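Local coordinates for TRAP dicarboxylate ABC transporter, substrate-binding protein (Roseobacter denitrificans, PDB 4OVQ), which binds beta-D-glucuronate in a cleft and probably delivers it, as a periplasmic solute-binding protein, to a TRAP transporter, at residues A[139-144]-A[234-239]; A[40-45]-A[82-87]. All coordinates share one frame; numbering follows the deposited sequence.

Interaction 1: residues A[139-144]-A[234-239]; sequences AWYDAG and ECICIN. With BDP (beta-D-glucopyranuronic acid), chain C.
Ala139 meets Ile236 through its carbonyl: Ala139 O takes the amide of Ile236 at 3.0 Å from N to O, while Cys235 CA leans on the same oxygen in a CA-H...O contact. Next along the strand, Trp140 faces Cys235 as a non-hydrogen-bonded antiparallel pair. With CG beside the backbone N (chi1 -56°), its indole lays atom CE3 3.9 Å from Cys235 CB, and Glu234 O sits at the ring edge, near the ring plane. Tyr141 turns to the other face of the sheet and forms the hydrogen-bonded pair with Glu234: Tyr141 N to Glu234 O is 2.8 Å, and Glu234 N returns to Tyr141 O at 3.0 Å in a nearly straight bond (174° at the hydrogen). Tyr141 CE1 rests 3.6 Å from Ile236 CD1, and the phenol oxygen goes on to Ser261. Past the strand, Asp142 OD1 accepts from Gly144 N in an Asx turn, and between them Ala143 brings its methyl CB 3.7 Å from Glu234 OE2.

That carboxylate is the business end. Extended beyond CG, Glu234 carries OE2 to 2.5 Å from O2 of the bound glucuronate; Asn88 also bonds OE2, and Asn86 holds OE1. Gripped at both oxygens, the carboxylate is fixed in rotation. The 2-hydroxyl of the sugar thus donates to an acceptor whose position is set by the protein, consistent with recognition of that hydroxyl.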
loop_
_atom_site.group_PDB
_atom_site.type_symbol
_atom_site.label_atom_id
_atom_site.label_comp_id
_atom_site.label_asym_id
_atom_site.label_seq_id
_atom_site.Cartn_x
_atom_site.Cartn_y
_atom_site.Cartn_z
ATOM N N ALA A 139 -1.057 -8.567 -10.681
ATOM C CA ALA A 139 -1.915 -9.140 -9.662
ATOM C C ALA A 139 -1.979 -8.198 -8.488
ATOM O O ALA A 139 -1.102 -7.336 -8.338
ATOM C CB ALA A 139 -1.396 -10.495 -9.228
ATOM N N TRP A 140 -3.005 -8.352 -7.659
ATOM C CA TRP A 140 -3.219 -7.507 -6.517
ATOM C C TRP A 140 -2.882 -8.241 -5.183
ATOM O O TRP A 140 -3.313 -9.379 -4.927
ATOM C CB TRP A 140 -4.682 -7.037 -6.444
ATOM C CG TRP A 140 -5.205 -6.337 -7.656
ATOM C CD1 TRP A 140 -6.213 -6.773 -8.472
ATOM C CD2 TRP A 140 -4.787 -5.073 -8.178
ATOM N NE1 TRP A 140 -6.423 -5.874 -9.481
ATOM C CE2 TRP A 140 -5.579 -4.806 -9.313
ATOM C CE3 TRP A 140 -3.822 -4.131 -7.800
ATOM C CZ2 TRP A 140 -5.419 -3.655 -10.086
ATOM C CZ3 TRP A 140 -3.686 -2.975 -8.571
ATOM C CH2 TRP A 140 -4.477 -2.759 -9.699
ATOM N N TYR A 141 -2.164 -7.549 -4.312
ATOM C CA TYR A 141 -1.864 -8.036 -2.975
ATOM C C TYR A 141 -2.668 -7.279 -1.927
ATOM O O TYR A 141 -3.000 -6.095 -2.118
ATOM C CB TYR A 141 -0.386 -7.780 -2.663
ATOM C CG TYR A 141 0.644 -8.770 -3.150
ATOM C CD1 TYR A 141 0.330 -9.873 -3.941
ATOM C CD2 TYR A 141 1.971 -8.591 -2.768
ATOM C CE1 TYR A 141 1.331 -10.758 -4.349
ATOM C CE2 TYR A 141 2.961 -9.456 -3.159
ATOM C CZ TYR A 141 2.645 -10.532 -3.934
ATOM O OH TYR A 141 3.663 -11.391 -4.309
ATOM N N ASP A 142 -2.968 -7.942 -0.808
ATOM C CA ASP A 142 -3.630 -7.349 0.359
ATOM C C ASP A 142 -2.605 -6.632 1.223
ATOM O O ASP A 142 -1.496 -7.145 1.462
ATOM C CB ASP A 142 -4.242 -8.511 1.167
ATOM C CG ASP A 142 -5.345 -8.081 2.120
ATOM O OD1 ASP A 142 -5.480 -6.891 2.467
ATOM O OD2 ASP A 142 -6.115 -8.980 2.534
ATOM N N ALA A 143 -2.956 -5.436 1.701
ATOM C CA ALA A 143 -2.177 -4.741 2.738
ATOM C C ALA A 143 -3.090 -4.234 3.832
ATOM O O ALA A 143 -2.724 -3.332 4.595
ATOM C CB ALA A 143 -1.359 -3.585 2.156
ATOM N N GLY A 144 -4.272 -4.842 3.936
ATOM C CA GLY A 144 -5.191 -4.511 4.994
ATOM C C GLY A 144 -5.606 -3.061 5.055
ATOM O O GLY A 144 -5.596 -2.349 4.062
ATOM N N GLU A 234 -1.943 -3.394 -2.988
ATOM C CA GLU A 234 -0.651 -3.380 -3.628
ATOM C C GLU A 234 -0.739 -4.197 -4.878
ATOM O O GLU A 234 -1.738 -4.867 -5.139
ATOM C CB GLU A 234 0.437 -3.924 -2.688
ATOM C CG GLU A 234 0.339 -3.388 -1.258
ATOM C CD GLU A 234 1.653 -3.379 -0.534
ATOM O OE1 GLU A 234 2.544 -4.165 -0.913
ATOM O OE2 GLU A 234 1.742 -2.579 0.422
ATOM N N CYS A 235 0.310 -4.145 -5.672
ATOM C CA CYS A 235 0.369 -4.972 -6.843
ATOM C C CYS A 235 1.745 -5.627 -6.997
ATOM O O CYS A 235 2.725 -5.194 -6.381
ATOM C CB CYS A 235 0.026 -4.146 -8.080
ATOM S SG CYS A 235 1.302 -2.907 -8.480
ATOM N N ILE A 236 1.793 -6.646 -7.828
ATOM C CA ILE A 236 2.991 -7.079 -8.497
ATOM C C ILE A 236 2.996 -6.298 -9.807
ATOM O O ILE A 236 2.020 -6.431 -10.570
ATOM C CB ILE A 236 2.977 -8.613 -8.779
ATOM C CG1 ILE A 236 2.754 -9.428 -7.495
ATOM C CG2 ILE A 236 4.264 -9.044 -9.500
ATOM C CD1 ILE A 236 2.726 -10.918 -7.716
ATOM N N CYS A 237 4.061 -5.514 -10.055
ATOM C CA CYS A 237 4.225 -4.459 -11.104
ATOM C C CYS A 237 5.322 -4.992 -12.051
ATOM O O CYS A 237 6.318 -5.549 -11.584
ATOM C CB CYS A 237 4.671 -3.013 -10.523
ATOM S SG CYS A 237 4.443 -1.712 -11.616
ATOM N N ILE A 238 5.144 -4.845 -13.360
ATOM C CA ILE A 238 6.245 -5.074 -14.313
ATOM C C ILE A 238 6.348 -3.879 -15.259
ATOM O O ILE A 238 5.346 -3.300 -15.697
ATOM C CB ILE A 238 6.082 -6.415 -15.139
ATOM C CG1 ILE A 238 7.348 -6.744 -15.959
ATOM C CG2 ILE A 238 4.836 -6.383 -16.006
ATOM C CD1 ILE A 238 7.387 -8.163 -16.524
ATOM N N ASN A 239 7.589 -3.553 -15.615
ATOM C CA ASN A 239 7.857 -2.593 -16.665
ATOM C C ASN A 239 7.145 -3.038 -17.938
ATOM O O ASN A 239 7.304 -4.184 -18.368
ATOM C CB ASN A 239 9.358 -2.522 -16.873
ATOM C CG ASN A 239 9.718 -1.732 -18.071
ATOM O OD1 ASN A 239 9.865 -2.283 -19.175
ATOM N ND2 ASN A 239 9.808 -0.422 -17.893
HETATM C C1 BDP C . 3.147 -0.556 3.979
HETATM C C2 BDP C . 3.311 -0.917 2.526
HETATM C C3 BDP C . 4.665 -0.517 2.132
HETATM C C4 BDP C . 4.853 0.948 2.337
HETATM C C5 BDP C . 4.595 1.315 3.780
HETATM C C6 BDP C . 4.720 2.822 4.051
HETATM O O2 BDP C . 3.202 -2.380 2.470
HETATM O O3 BDP C . 4.716 -0.740 0.673
HETATM O O4 BDP C . 6.237 1.340 1.948
HETATM O O5 BDP C . 3.305 0.888 4.194
HETATM O O6A BDP C . 5.592 3.489 3.419
HETATM O O1 BDP C . 1.879 -0.865 4.480
HETATM O O6B BDP C . 4.026 3.233 5.013
#

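Interaction 2: residues A[40-45]-A[82-87]; sequences VAMDKF and LEIGNF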
loop_
_atom_site.group_PDB
_atom_site.type_symbol
_atom_site.label_atom_id
_atom_site.label_comp_id
_atom_site.label_asym_id
_atom_site.label_seq_id
_atom_site.Cartn_x
_atom_site.Cartn_y
_atom_site.Cartn_z
ATOM N N VAL A 40 7.535 -13.490 1.207
ATOM C CA VAL A 40 7.389 -14.929 0.932
ATOM C C VAL A 40 6.657 -15.081 -0.397
ATOM O O VAL A 40 7.022 -15.917 -1.258
ATOM C CB VAL A 40 6.623 -15.579 2.053
ATOM C CG1 VAL A 40 6.312 -17.038 1.713
ATOM C CG2 VAL A 40 7.431 -15.524 3.354
ATOM N N ALA A 41 5.664 -14.237 -0.619
ATOM C CA ALA A 41 4.875 -14.325 -1.860
ATOM C C ALA A 41 5.660 -13.880 -3.107
ATOM O O ALA A 41 5.452 -14.434 -4.187
ATOM C CB ALA A 41 3.564 -13.533 -1.736
HETATM N N MSE A 42 6.507 -12.856 -2.995
HETATM C CA MSE A 42 7.321 -12.496 -4.129
HETATM C C MSE A 42 8.374 -13.568 -4.440
HETATM O O MSE A 42 8.719 -13.767 -5.598
HETATM C CB MSE A 42 7.959 -11.087 -3.919
HETATM C CG MSE A 42 6.944 -9.946 -3.960
HETATM SE SE MSE A 42 6.092 -9.766 -5.710
HETATM C CE MSE A 42 7.603 -8.895 -6.603
ATOM N N ASP A 43 8.891 -14.222 -3.405
ATOM C CA ASP A 43 9.768 -15.380 -3.624
ATOM C C ASP A 43 8.997 -16.430 -4.409
ATOM O O ASP A 43 9.518 -17.036 -5.353
ATOM C CB ASP A 43 10.314 -15.955 -2.296
ATOM C CG ASP A 43 11.445 -15.115 -1.717
ATOM O OD1 ASP A 43 12.072 -14.386 -2.512
ATOM O OD2 ASP A 43 11.668 -15.186 -0.488
ATOM N N LYS A 44 7.746 -16.614 -4.045
ATOM C CA LYS A 44 6.911 -17.582 -4.748
ATOM C C LYS A 44 6.650 -17.178 -6.203
ATOM O O LYS A 44 6.644 -18.031 -7.117
ATOM C CB LYS A 44 5.611 -17.815 -3.982
ATOM C CG LYS A 44 4.743 -18.955 -4.580
ATOM C CD LYS A 44 5.447 -20.342 -4.594
ATOM C CE LYS A 44 5.935 -20.758 -3.211
ATOM N NZ LYS A 44 6.372 -22.218 -3.144
ATOM N N PHE A 45 6.422 -15.886 -6.433
ATOM C CA PHE A 45 6.298 -15.369 -7.775
ATOM C C PHE A 45 7.554 -15.684 -8.574
ATOM O O PHE A 45 7.473 -16.207 -9.692
ATOM C CB PHE A 45 6.005 -13.882 -7.747
ATOM C CG PHE A 45 6.038 -13.212 -9.114
ATOM C CD1 PHE A 45 5.208 -13.655 -10.170
ATOM C CD2 PHE A 45 6.876 -12.134 -9.344
ATOM C CE1 PHE A 45 5.217 -13.021 -11.411
ATOM C CE2 PHE A 45 6.896 -11.482 -10.589
ATOM C CZ PHE A 45 6.062 -11.916 -11.629
ATOM N N LEU A 82 14.712 -1.550 -13.608
ATOM C CA LEU A 82 14.284 -2.683 -12.788
ATOM C C LEU A 82 13.069 -3.255 -13.474
ATOM O O LEU A 82 12.242 -2.517 -13.974
ATOM C CB LEU A 82 13.881 -2.143 -11.429
ATOM C CG LEU A 82 14.127 -2.891 -10.137
ATOM C CD1 LEU A 82 15.565 -3.382 -10.071
ATOM C CD2 LEU A 82 13.799 -1.928 -8.992
ATOM N N GLU A 83 12.927 -4.566 -13.510
ATOM C CA GLU A 83 11.788 -5.143 -14.209
ATOM C C GLU A 83 10.525 -5.242 -13.339
ATOM O O GLU A 83 9.421 -5.100 -13.845
ATOM C CB GLU A 83 12.140 -6.554 -14.716
ATOM C CG GLU A 83 13.277 -6.573 -15.771
ATOM C CD GLU A 83 14.701 -6.394 -15.204
ATOM O OE1 GLU A 83 14.945 -6.397 -13.983
ATOM O OE2 GLU A 83 15.615 -6.218 -16.040
ATOM N N ILE A 84 10.708 -5.527 -12.055
ATOM C CA ILE A 84 9.600 -5.954 -11.207
ATOM C C ILE A 84 9.594 -5.182 -9.907
ATOM O O ILE A 84 10.655 -4.924 -9.320
ATOM C CB ILE A 84 9.713 -7.481 -10.894
ATOM C CG1 ILE A 84 9.510 -8.311 -12.166
ATOM C CG2 ILE A 84 8.749 -7.870 -9.805
ATOM C CD1 ILE A 84 8.100 -8.340 -12.710
ATOM N N GLY A 85 8.393 -4.880 -9.416
ATOM C CA GLY A 85 8.245 -4.391 -8.052
ATOM C C GLY A 85 6.952 -4.900 -7.445
ATOM O O GLY A 85 5.974 -5.142 -8.131
ATOM N N ASN A 86 6.958 -5.124 -6.145
ATOM C CA ASN A 86 5.731 -5.175 -5.381
ATOM C C ASN A 86 5.559 -3.778 -4.790
ATOM O O ASN A 86 6.261 -3.405 -3.852
ATOM C CB ASN A 86 5.815 -6.259 -4.292
ATOM C CG ASN A 86 4.869 -6.015 -3.119
ATOM O OD1 ASN A 86 5.222 -6.245 -1.963
ATOM N ND2 ASN A 86 3.677 -5.528 -3.409
ATOM N N PHE A 87 4.643 -3.025 -5.366
ATOM C CA PHE A 87 4.394 -1.659 -4.982
ATOM C C PHE A 87 3.011 -1.489 -4.316
ATOM O O PHE A 87 1.965 -1.910 -4.845
ATOM C CB PHE A 87 4.491 -0.711 -6.190
ATOM C CG PHE A 87 5.835 -0.667 -6.828
ATOM C CD1 PHE A 87 6.980 -0.661 -6.055
ATOM C CD2 PHE A 87 5.933 -0.618 -8.214
ATOM C CE1 PHE A 87 8.234 -0.624 -6.649
ATOM C CE2 PHE A 87 7.164 -0.571 -8.831
ATOM C CZ PHE A 87 8.310 -0.569 -8.049
#
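Two bends, at chi2 (-64°) and chi3 (-77°), fold the selenomethionine at Met42 back on itself, and its methyl CE lands 3.6 Å from Ile84 CG2. The selenium of Met42 lies in turn 3.8 Å from Asn86 CB, so one curled chain spans two residues of the strand that point to the same side and passes over Gly85 between them. One turn further along the helix, Phe45 has its ring anti to the backbone N (chi1 172°), which throws it out toward the sheet. There the edge of the ring, at CE2, faces Ile84 CD1 4.0 Å away, with that methyl near the ring plane. Of the branches of Ile84, CG2 meets chiefly the selenomethionine methyl and also approaches Phe45 CE2, at 4.1 Å, while CD1 lies at the ring edge.

Nothing polar crosses between helix and strand. The amide of Asn86 is employed elsewhere: OD1 accepts from Asn38 at the start of the same helix, and ND2 reaches Cys235 O on the neighbouring strand, besides backing the Glu234 carboxylate. Against the helix segment it is CB that packs, while the polar end works as second shell for the sugar site.

The axes of helix segment 40-45 and strand 84-87 approach to 10.4 Å and run roughly antiparallel. This is the alpha-on-beta packing of a periplasmic-binding-protein lobe, in which helix 37-52 covers one face of the five-stranded sheet.

In the fold
Interactions 1 and 2 build on the same mixed sheet, their centres about 9 Å apart. Strand 234-239 lies between strand 135-141, its partner in interaction 1, and strand 84-88, which carries interaction 2. Probable backbone hydrogen bonds tie strands 234-239 and 84-88 together: Cys237 N to Gly85 O at 2.7 Å and Cys235 N to Phe87 O at 2.9 Å. On the helix-covered face, Tyr141 OH packs 3.2 Å from Met42 SE. Interaction 1 reaches the ligand directly; in interaction 2 the side chain of Asn86 comes to about 6 Å from the bound beta-D-glucuronate, nearest atoms. The pocket is completed by Gln70, Arg146, Arg167, Asn207 and others.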